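Local structure of putative peptidase (Chlamydophila abortus, 3CE2) at residues A429-T434 with I543-F548. The protein is a putative zinc-dependent oligopeptidase of the M3B family that probably cleaves small peptides. Residues are numbered along the deposited sequence; the frame is centred on the assembly and turned at random.
Sequences AEIAST and IAALCF. With ZN (zinc ion), chain D.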
loop_
_atom_site.group_PDB
_atom_site.type_symbol
_atom_site.label_atom_id
_atom_site.label_comp_id
_atom_site.label_asym_id
_atom_site.label_seq_id
_atom_site.Cartn_x
_atom_site.Cartn_y
_atom_site.Cartn_z
ATOM N N ALA A 429 0.214 -1.763 6.390
ATOM C CA ALA A 429 0.865 -2.809 5.588
ATOM C C ALA A 429 2.137 -2.399 4.870
ATOM O O ALA A 429 2.812 -3.238 4.290
ATOM C CB ALA A 429 -0.126 -3.403 4.584
ATOM N N GLU A 430 2.466 -1.122 4.855
ATOM C CA GLU A 430 3.675 -0.732 4.144
ATOM C C GLU A 430 4.859 -0.416 5.076
ATOM O O GLU A 430 5.991 -0.261 4.621
ATOM C CB GLU A 430 3.394 0.406 3.135
ATOM C CG GLU A 430 2.967 -0.061 1.712
ATOM C CD GLU A 430 4.035 -0.909 0.964
ATOM O OE1 GLU A 430 5.164 -0.427 0.688
ATOM O OE2 GLU A 430 3.738 -2.068 0.621
ATOM N N ILE A 431 4.600 -0.357 6.377
ATOM C CA ILE A 431 5.616 0.013 7.347
ATOM C C ILE A 431 6.794 -0.966 7.397
ATOM O O ILE A 431 7.969 -0.565 7.289
ATOM C CB ILE A 431 4.982 0.158 8.744
ATOM C CG1 ILE A 431 3.954 1.281 8.740
ATOM C CG2 ILE A 431 6.018 0.430 9.811
ATOM C CD1 ILE A 431 3.407 1.573 10.127
ATOM N N ALA A 432 6.496 -2.252 7.559
ATOM C CA ALA A 432 7.553 -3.239 7.778
ATOM C C ALA A 432 8.442 -3.368 6.569
ATOM O O ALA A 432 9.661 -3.517 6.707
ATOM C CB ALA A 432 6.975 -4.580 8.132
ATOM N N SER A 433 7.833 -3.324 5.385
ATOM C CA SER A 433 8.585 -3.442 4.142
ATOM C C SER A 433 9.479 -2.222 3.911
ATOM O O SER A 433 10.650 -2.351 3.526
ATOM C CB SER A 433 7.623 -3.598 2.975
ATOM O OG SER A 433 6.597 -2.626 3.074
ATOM N N THR A 434 8.917 -1.040 4.164
ATOM C CA THR A 434 9.616 0.209 3.928
ATOM C C THR A 434 10.779 0.335 4.894
ATOM O O THR A 434 11.898 0.671 4.489
ATOM C CB THR A 434 8.660 1.410 4.055
ATOM O OG1 THR A 434 7.726 1.389 2.966
ATOM C CG2 THR A 434 9.422 2.709 4.007
ATOM N N ILE A 543 6.403 7.764 7.387
ATOM C CA ILE A 543 6.719 8.460 8.625
ATOM C C ILE A 543 6.895 7.446 9.759
ATOM O O ILE A 543 7.893 7.457 10.480
ATOM C CB ILE A 543 5.669 9.535 8.940
ATOM C CG1 ILE A 543 5.900 10.733 8.029
ATOM C CG2 ILE A 543 5.745 9.982 10.375
ATOM C CD1 ILE A 543 4.696 11.631 7.908
ATOM N N ALA A 544 5.959 6.521 9.894
ATOM C CA ALA A 544 6.068 5.539 10.976
ATOM C C ALA A 544 7.317 4.674 10.830
ATOM O O ALA A 544 7.990 4.390 11.824
ATOM C CB ALA A 544 4.850 4.678 11.027
ATOM N N ALA A 545 7.611 4.245 9.598
ATOM C CA ALA A 545 8.755 3.362 9.342
ATOM C C ALA A 545 10.044 4.083 9.712
ATOM O O ALA A 545 10.917 3.515 10.375
ATOM C CB ALA A 545 8.792 2.950 7.888
ATOM N N LEU A 546 10.145 5.347 9.288
ATOM C CA LEU A 546 11.320 6.146 9.549
ATOM C C LEU A 546 11.491 6.457 11.036
ATOM O O LEU A 546 12.607 6.461 11.552
ATOM C CB LEU A 546 11.263 7.430 8.736
ATOM C CG LEU A 546 11.454 7.228 7.240
ATOM C CD1 LEU A 546 11.495 8.566 6.609
ATOM C CD2 LEU A 546 12.732 6.478 6.946
ATOM N N CYS A 547 10.380 6.700 11.717
ATOM C CA CYS A 547 10.381 6.902 13.159
ATOM C C CYS A 547 10.892 5.684 13.898
ATOM O O CYS A 547 11.873 5.760 14.627
ATOM C CB CYS A 547 8.974 7.227 13.639
ATOM S SG CYS A 547 8.831 7.496 15.422
ATOM N N PHE A 548 10.228 4.554 13.716
ATOM C CA PHE A 548 10.683 3.286 14.292
ATOM C C PHE A 548 12.146 3.046 14.019
ATOM O O PHE A 548 12.918 2.703 14.912
ATOM C CB PHE A 548 9.900 2.153 13.680
ATOM C CG PHE A 548 8.637 1.845 14.395
ATOM C CD1 PHE A 548 8.636 1.667 15.769
ATOM C CD2 PHE A 548 7.462 1.687 13.703
ATOM C CE1 PHE A 548 7.473 1.360 16.433
ATOM C CE2 PHE A 548 6.299 1.374 14.353
ATOM C CZ PHE A 548 6.297 1.221 15.713
HETATM ZN ZN ZN D . 4.935 -3.991 -0.391
#
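Ile431 and Thr434 open the helix that follows Glu430, the third protein ligand of the HExxH zinc site, and pack on helix 536-553 of the M3 peptidase fold. The two helices come close where alanines line the second one: the CA atoms of Ile431 and Ala545 are 5.0 Å apart. Ile431 makes most of the contact. Its CD1 tip reaches Ala544 CB at 3.5 Å. CG2, the branch anti to the backbone N, lies over the backbone of Ala545, with Ala545 CA at 4.0 Å. The same methyl meets the Phe548 ring obliquely at CD2. The Phe548 ring also meets the rings of Tyr563 and Phe566 in helix 559-567. One turn on, Thr434 turns CG2 to Ala545 CB, 3.9 Å away. Just before the helix, Glu430 leads its side chain away from helix 536-553, and its OE2 binds zinc at 2.5 Å. His402 and His406 of helix 394-416 complete the protein ligands. Glu430 O is gripped by three donors: Thr434 N, Thr434 OG1 at 2.9 Å, and Ser433 OG, which sits above the carbonyl plane at a C=O...OG angle of 107°.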